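Local coordinates for ABC transporter, periplasmic solute-binding protein (Rhizobium meliloti, PDB 4WED), which probably binds a solute such as a peptide or a nickel-containing ligand outside the cytoplasmic membrane and delivers it to an ABC transporter, at residues 114-119 with 140-145; 277-282 with 291-296; 496-501 with 505-510. All blocks are in the same frame, centred on the assembly; numbering follows the deposited sequence.

Interaction 1 (114-119 with 140-145)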
# COMPACT_ATOMS: atom_id res chain seq x y z
N ALA A 114 24.26 -15.00 -11.68
CA ALA A 114 24.23 -13.81 -10.84
C ALA A 114 22.88 -13.73 -10.15
O ALA A 114 22.76 -13.31 -9.01
CB ALA A 114 24.49 -12.56 -11.68
N CYS A 115 21.85 -14.20 -10.83
CA CYS A 115 20.52 -14.27 -10.27
C CYS A 115 20.39 -15.26 -9.11
O CYS A 115 19.86 -14.91 -8.05
CB CYS A 115 19.56 -14.65 -11.38
SG CYS A 115 17.85 -14.66 -10.83
N LYS A 116 20.87 -16.48 -9.31
CA LYS A 116 20.93 -17.48 -8.23
C LYS A 116 21.66 -16.94 -7.02
O LYS A 116 21.22 -17.14 -5.89
CB LYS A 116 21.66 -18.75 -8.73
CG LYS A 116 21.94 -19.88 -7.74
CD LYS A 116 22.64 -21.06 -8.45
CE LYS A 116 22.60 -22.38 -7.67
NZ LYS A 116 22.69 -23.63 -8.52
N TRP A 117 22.81 -16.31 -7.25
CA TRP A 117 23.69 -15.85 -6.18
C TRP A 117 22.98 -14.85 -5.28
O TRP A 117 23.13 -14.88 -4.08
CB TRP A 117 24.93 -15.21 -6.80
CG TRP A 117 25.94 -14.62 -5.80
CD1 TRP A 117 26.97 -15.29 -5.21
CD2 TRP A 117 26.01 -13.25 -5.32
NE1 TRP A 117 27.66 -14.44 -4.38
CE2 TRP A 117 27.11 -13.19 -4.43
CE3 TRP A 117 25.26 -12.09 -5.55
CZ2 TRP A 117 27.48 -12.01 -3.77
CZ3 TRP A 117 25.62 -10.92 -4.89
CH2 TRP A 117 26.74 -10.88 -4.02
N ASN A 118 22.19 -13.98 -5.88
CA ASN A 118 21.33 -13.03 -5.15
C ASN A 118 20.19 -13.70 -4.43
O ASN A 118 19.98 -13.47 -3.25
CB ASN A 118 20.72 -12.02 -6.12
CG ASN A 118 21.61 -10.82 -6.34
OD1 ASN A 118 21.69 -9.94 -5.49
ND2 ASN A 118 22.28 -10.77 -7.48
N LEU A 119 19.44 -14.49 -5.17
CA LEU A 119 18.33 -15.20 -4.60
C LEU A 119 18.76 -16.05 -3.44
O LEU A 119 18.08 -16.10 -2.42
CB LEU A 119 17.73 -16.04 -5.69
CG LEU A 119 16.95 -15.18 -6.67
CD1 LEU A 119 16.33 -16.09 -7.72
CD2 LEU A 119 15.86 -14.32 -6.02
N LEU A 140 16.40 -24.38 -6.18
CA LEU A 140 16.71 -23.44 -7.23
C LEU A 140 17.64 -24.04 -8.29
O LEU A 140 18.85 -24.13 -8.06
CB LEU A 140 17.39 -22.26 -6.56
CG LEU A 140 17.29 -20.91 -7.24
CD1 LEU A 140 18.11 -19.92 -6.43
CD2 LEU A 140 17.76 -20.98 -8.68
N GLU A 141 17.10 -24.43 -9.44
CA GLU A 141 17.95 -24.98 -10.51
C GLU A 141 18.20 -24.00 -11.65
O GLU A 141 17.30 -23.55 -12.31
CB GLU A 141 17.39 -26.30 -11.06
CG GLU A 141 16.11 -26.17 -11.87
N VAL A 142 19.47 -23.70 -11.87
CA VAL A 142 19.92 -23.04 -13.11
C VAL A 142 19.83 -24.04 -14.29
O VAL A 142 20.15 -25.22 -14.16
CB VAL A 142 21.36 -22.52 -12.96
CG1 VAL A 142 21.85 -21.86 -14.25
CG2 VAL A 142 21.43 -21.55 -11.79
N VAL A 143 19.35 -23.54 -15.42
CA VAL A 143 19.14 -24.36 -16.60
C VAL A 143 20.09 -23.87 -17.66
O VAL A 143 20.84 -24.66 -18.22
CB VAL A 143 17.68 -24.30 -17.10
CG1 VAL A 143 17.52 -24.94 -18.47
CG2 VAL A 143 16.76 -25.00 -16.09
N ASP A 144 20.06 -22.58 -17.95
CA ASP A 144 21.10 -22.01 -18.79
C ASP A 144 21.45 -20.57 -18.32
O ASP A 144 20.98 -20.13 -17.25
CB ASP A 144 20.71 -22.12 -20.28
CG ASP A 144 19.65 -21.11 -20.69
OD1 ASP A 144 19.21 -20.32 -19.84
OD2 ASP A 144 19.26 -21.10 -21.88
N ASP A 145 22.30 -19.87 -19.07
CA ASP A 145 22.62 -18.46 -18.79
C ASP A 145 21.40 -17.57 -18.65
O ASP A 145 21.48 -16.54 -17.99
CB ASP A 145 23.55 -17.88 -19.87
CG ASP A 145 24.97 -18.40 -19.75
OD1 ASP A 145 25.18 -19.39 -19.03
OD2 ASP A 145 25.89 -17.79 -20.36

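Interaction 2 (277-282 with 291-296)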
# COMPACT_ATOMS: atom_id res chain seq x y z
N MSE A 277 -14.27 1.33 8.51
CA MSE A 277 -14.81 1.20 9.82
C MSE A 277 -15.27 -0.24 10.02
O MSE A 277 -15.84 -0.87 9.13
CB MSE A 277 -15.95 2.15 9.99
CG MSE A 277 -16.26 2.18 11.48
SE MSE A 277 -17.64 3.56 11.75
CE MSE A 277 -19.13 2.72 10.76
N ALA A 278 -14.99 -0.73 11.22
CA ALA A 278 -15.26 -2.07 11.64
C ALA A 278 -16.41 -2.10 12.62
O ALA A 278 -16.65 -1.15 13.37
CB ALA A 278 -14.03 -2.64 12.32
N PHE A 279 -17.11 -3.23 12.63
CA PHE A 279 -18.28 -3.44 13.46
C PHE A 279 -17.94 -4.54 14.41
O PHE A 279 -17.31 -5.51 14.01
CB PHE A 279 -19.45 -3.95 12.59
CG PHE A 279 -20.00 -2.93 11.63
CD1 PHE A 279 -20.63 -1.79 12.11
CD2 PHE A 279 -19.92 -3.12 10.25
CE1 PHE A 279 -21.15 -0.85 11.23
CE2 PHE A 279 -20.41 -2.17 9.37
CZ PHE A 279 -21.04 -1.02 9.87
N ASN A 280 -18.40 -4.44 15.65
CA ASN A 280 -18.23 -5.55 16.57
C ASN A 280 -19.52 -6.08 17.15
O ASN A 280 -19.90 -5.71 18.28
CB ASN A 280 -17.31 -5.17 17.69
CG ASN A 280 -16.99 -6.35 18.55
OD1 ASN A 280 -17.36 -7.49 18.23
ND2 ASN A 280 -16.31 -6.11 19.62
N PRO A 281 -20.21 -6.96 16.40
CA PRO A 281 -21.55 -7.39 16.84
C PRO A 281 -21.51 -8.31 18.07
O PRO A 281 -22.49 -8.39 18.81
CB PRO A 281 -22.14 -8.08 15.61
CG PRO A 281 -21.01 -8.30 14.65
CD PRO A 281 -19.87 -7.40 15.03
N ASP A 282 -20.37 -8.95 18.32
CA ASP A 282 -20.19 -9.78 19.53
C ASP A 282 -20.31 -8.93 20.80
O ASP A 282 -20.76 -9.42 21.83
CB ASP A 282 -18.86 -10.53 19.50
CG ASP A 282 -18.73 -11.46 18.28
OD1 ASP A 282 -19.72 -12.14 17.94
OD2 ASP A 282 -17.64 -11.53 17.66
N GLN A 291 -29.16 -4.96 9.01
CA GLN A 291 -29.90 -3.75 8.61
C GLN A 291 -29.36 -2.54 9.37
O GLN A 291 -29.33 -1.41 8.85
CB GLN A 291 -31.40 -3.85 8.93
CG GLN A 291 -32.20 -4.98 8.28
CD GLN A 291 -33.70 -4.85 8.60
OE1 GLN A 291 -34.26 -5.61 9.40
NE2 GLN A 291 -34.33 -3.82 8.03
N VAL A 292 -28.97 -2.79 10.62
CA VAL A 292 -28.41 -1.74 11.47
C VAL A 292 -27.03 -1.38 10.98
O VAL A 292 -26.69 -0.22 10.84
CB VAL A 292 -28.39 -2.17 12.94
CG1 VAL A 292 -27.58 -1.20 13.81
CG2 VAL A 292 -29.83 -2.31 13.45
N ARG A 293 -26.23 -2.39 10.67
CA ARG A 293 -24.94 -2.12 10.07
C ARG A 293 -25.05 -1.26 8.78
O ARG A 293 -24.31 -0.28 8.58
CB ARG A 293 -24.27 -3.43 9.77
CG ARG A 293 -23.82 -4.16 11.01
CD ARG A 293 -22.92 -5.33 10.61
NE ARG A 293 -23.53 -6.57 11.04
CZ ARG A 293 -23.83 -7.60 10.29
NH1 ARG A 293 -23.51 -7.65 9.02
NH2 ARG A 293 -24.42 -8.63 10.86
N LYS A 294 -25.97 -1.63 7.92
CA LYS A 294 -26.16 -0.92 6.68
C LYS A 294 -26.55 0.52 6.97
O LYS A 294 -26.05 1.45 6.33
CB LYS A 294 -27.30 -1.61 5.92
CG LYS A 294 -27.54 -1.13 4.49
CD LYS A 294 -28.50 -2.08 3.80
CE LYS A 294 -28.93 -1.55 2.46
NZ LYS A 294 -30.10 -2.31 1.92
N ALA A 295 -27.45 0.70 7.92
CA ALA A 295 -27.92 2.02 8.24
C ALA A 295 -26.75 2.85 8.71
O ALA A 295 -26.59 3.99 8.29
CB ALA A 295 -29.03 1.98 9.29
N VAL A 296 -25.94 2.29 9.60
CA VAL A 296 -24.78 2.99 10.07
C VAL A 296 -23.98 3.42 8.86
O VAL A 296 -23.66 4.59 8.69
CB VAL A 296 -23.93 2.13 11.00
CG1 VAL A 296 -22.58 2.75 11.21
CG2 VAL A 296 -24.65 1.97 12.32

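Interaction 3 (496-501 with 505-510)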
# COMPACT_ATOMS: atom_id res chain seq x y z
N SER A 496 -2.60 10.18 -1.78
CA SER A 496 -1.16 10.38 -1.72
C SER A 496 -0.85 11.59 -2.54
O SER A 496 -1.22 11.68 -3.73
CB SER A 496 -0.42 9.17 -2.30
OG SER A 496 0.98 9.23 -2.03
N ILE A 497 -0.19 12.53 -1.91
CA ILE A 497 -0.09 13.86 -2.47
C ILE A 497 1.35 14.22 -2.73
O ILE A 497 2.18 14.12 -1.83
CB ILE A 497 -0.69 14.87 -1.51
CG1 ILE A 497 -2.14 14.49 -1.23
CG2 ILE A 497 -0.59 16.29 -2.09
CD1 ILE A 497 -2.66 15.10 0.06
N TRP A 498 1.60 14.60 -3.98
CA TRP A 498 2.90 15.08 -4.42
C TRP A 498 2.78 16.50 -4.92
O TRP A 498 1.72 16.91 -5.35
CB TRP A 498 3.45 14.18 -5.52
CG TRP A 498 3.92 12.84 -5.01
CD1 TRP A 498 3.16 11.77 -4.65
CD2 TRP A 498 5.27 12.46 -4.79
NE1 TRP A 498 3.95 10.74 -4.20
CE2 TRP A 498 5.26 11.14 -4.27
CE3 TRP A 498 6.50 13.11 -4.94
CZ2 TRP A 498 6.43 10.45 -3.96
CZ3 TRP A 498 7.67 12.43 -4.62
CH2 TRP A 498 7.62 11.11 -4.14
N ALA A 499 3.84 17.29 -4.79
CA ALA A 499 3.92 18.54 -5.52
C ALA A 499 5.25 18.64 -6.24
O ALA A 499 6.25 18.15 -5.73
CB ALA A 499 3.70 19.73 -4.62
N HIS A 500 5.24 19.23 -7.43
CA HIS A 500 6.45 19.55 -8.18
C HIS A 500 6.48 21.00 -8.62
O HIS A 500 5.48 21.75 -8.53
CB HIS A 500 6.59 18.68 -9.43
CG HIS A 500 5.46 18.78 -10.42
ND1 HIS A 500 5.29 19.85 -11.27
CD2 HIS A 500 4.46 17.91 -10.70
CE1 HIS A 500 4.22 19.65 -12.02
NE2 HIS A 500 3.71 18.47 -11.71
N SER A 501 7.64 21.39 -9.14
CA SER A 501 7.83 22.74 -9.59
C SER A 501 7.30 22.84 -11.02
O SER A 501 7.02 21.83 -11.67
CB SER A 501 9.30 23.15 -9.51
OG SER A 501 10.16 22.21 -10.10
N GLN A 505 7.99 18.39 -16.10
CA GLN A 505 6.99 17.80 -16.96
C GLN A 505 7.09 16.31 -16.84
O GLN A 505 8.14 15.74 -16.50
CB GLN A 505 7.25 18.18 -18.39
CG GLN A 505 7.14 19.67 -18.65
CD GLN A 505 6.99 19.97 -20.13
OE1 GLN A 505 7.81 19.56 -20.95
NE2 GLN A 505 5.91 20.66 -20.47
N GLY A 506 5.99 15.67 -17.13
CA GLY A 506 5.99 14.23 -17.21
C GLY A 506 5.91 13.56 -15.87
O GLY A 506 6.15 12.37 -15.79
N PHE A 507 5.55 14.29 -14.82
CA PHE A 507 5.47 13.67 -13.49
C PHE A 507 4.41 12.57 -13.49
O PHE A 507 3.28 12.78 -13.96
CB PHE A 507 5.17 14.66 -12.37
CG PHE A 507 5.02 13.99 -11.02
CD1 PHE A 507 6.13 13.58 -10.31
CD2 PHE A 507 3.77 13.75 -10.48
CE1 PHE A 507 5.97 12.96 -9.07
CE2 PHE A 507 3.61 13.11 -9.27
CZ PHE A 507 4.72 12.72 -8.56
N THR A 508 4.81 11.42 -12.96
CA THR A 508 3.97 10.23 -12.96
C THR A 508 3.87 9.74 -11.53
O THR A 508 4.89 9.41 -10.91
CB THR A 508 4.60 9.16 -13.88
OG1 THR A 508 4.75 9.69 -15.21
CG2 THR A 508 3.76 7.91 -13.91
N SER A 509 2.66 9.72 -10.97
CA SER A 509 2.48 9.36 -9.57
C SER A 509 3.01 7.94 -9.34
O SER A 509 2.74 7.04 -10.12
CB SER A 509 1.01 9.39 -9.15
OG SER A 509 0.37 10.60 -9.44
N PRO A 510 3.75 7.73 -8.26
CA PRO A 510 4.30 6.39 -8.03
C PRO A 510 3.20 5.39 -7.76
O PRO A 510 2.17 5.72 -7.20
CB PRO A 510 5.14 6.56 -6.78
CG PRO A 510 4.49 7.69 -6.06
CD PRO A 510 4.01 8.64 -7.13

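Interaction 1 (114-119 with 140-145)
The carbonyl oxygen of A114 is gripped twice within helix 112-122, the helix whose K116 and L119 reach over to L140 and V142 of strand 137-144. The backbone N of N118 approaches A114 O at 3.3 Å as an ordinary helical bond, and the side-chain amide arrives from the opposite face of the carbonyl, N118 ND2 lying 3.0 Å from A114 O. The other end of that amide, N118 OD1, takes the backbone N-H of L172, which ties this side of the helix to a neighbouring loop.

Helical segment 114-119 and strand segment 140-144 run nearly antiparallel (171°), axes 9.6 Å apart at closest, and the contact between them is made by hydrocarbon. K116 leaves the helix with CG anti to the backbone N (chi1 175°), and its chain stays extended from there, laying its methylenes over both strand residues. Its CD meets V142 CG2 at 3.6 Å, the two side chains lying roughly at right angles, while K116 CG rests 4.0 Å from L140 CD1. One turn on, L119 CB touches the same L140 CD1, also at 4.0 Å, so a single leucine methyl is shared by two helical neighbours. L140 and C115 both also touch I148 of strand 147-152, extending the packing across the antiparallel sheet of which 137-144 is an edge strand.

K116 NZ remains 3.9 Å from L140 O, too long for a hydrogen bond. The contact thus illustrates a lysine used for its aliphatic stem: dispersion and burial of methylenes join helix to sheet edge, and the charge probably adds little beyond a weak attraction to L140 O.

Interaction 2 (277-282 with 291-296)
A strand-loop-helix unit, in which strand 274-279 of a branched antiparallel sheet is followed by helix 290-299 packed on its face, is joined here by contacts of M277 and F279 with R293 and V296. Segments 277-279 and 291-296 lie at 161°, axes 10.6 Å apart at closest, leaving room for one layer of side chains. F279 occupies the middle of that layer and shows how an aromatic ring can use face and edge at once.

Over one face lies the stem of R293. Its CG sits 4.0 Å from the centroid of the F279 ring and only 6° from the ring normal, a well-centred CH-pi contact, and R293 CD continues across the same face to 3.7 Å from F279 CD2. The arginine chain then bends at chi3 (-118°), which carries the guanidinium past the ring instead of over it; its firm polar partner is L287 O, bound through NE, with weaker bonds to K288 O and D486 O. Methylenes and charged head therefore have separate tasks, the former covering the ring, the latter tying the helix to the preceding loop through L287 and, only weakly, to D486 ahead of strand 488-500.

At the rim of the ring, in its plane, stands V296 CG1, 3.9 Å from F279 CE1. The far end of the ring also meets the helix backbone, F279 CZ lying 3.6 Å from R293 O. M277, present as selenomethionine, completes the layer. Its backbone pairs with A489 of the adjoining strand, and its side chain turns back at chi3 to meet the valine crosswise, M277 CE lying 3.5 Å from V296 CG1.

Interaction 3 (496-501 with 505-510)
An aromatic cluster of W498, H500 and F507, extended by P510, joins the end of strand 488-500 to the loop that follows the short strand 504-505. F507 is the loop's main contribution. Its ring tip reaches W498, with F507 CZ 3.6 Å from W498 CB and equally close to W498 CG, and the phenyl plane is inclined at 42° to the five-membered ring of the indole. At its root the same residue meets the histidine, F507 CB lying 3.7 Å from H500 CD2. One phenylalanine thus bridges two residues on the same side of the strand, and L242 and P517 add further cover.

H500 is also bonded within its own segment. Its CG takes the crowded position between backbone N and carbonyl carbon (chi1 59°), and the rotation of the ring is restrained by a short, nearly straight bond in its own plane, H500 ND1 donating to S501 O at 2.7 Å and 167°, from above the plane of that carbonyl.

Farther along the loop, P510 packs against the pyrrole side of the indole on its way toward the sodium site: P510 CG and CD both lie 3.6 Å from W498 NE1.

The three contacts follow one another along the chain and are spread widely over it. Interactions 1 and 2 lie on opposite sides of its centre, about 51 Å apart between centres, each joining a helix to a separate sheet. Interaction 3 stands about 37 Å from the first and 38 Å from the second, again centre to centre, but shares a sheet with interaction 2, because strands 274-279 and 488-500 are hydrogen-bonded neighbours; even so, their nearest atoms are about 18 Å apart. Of the bound sodium ion, coordinated by D62 and D515, interaction 3 comes near: the P510 side chain is about 7 Å away.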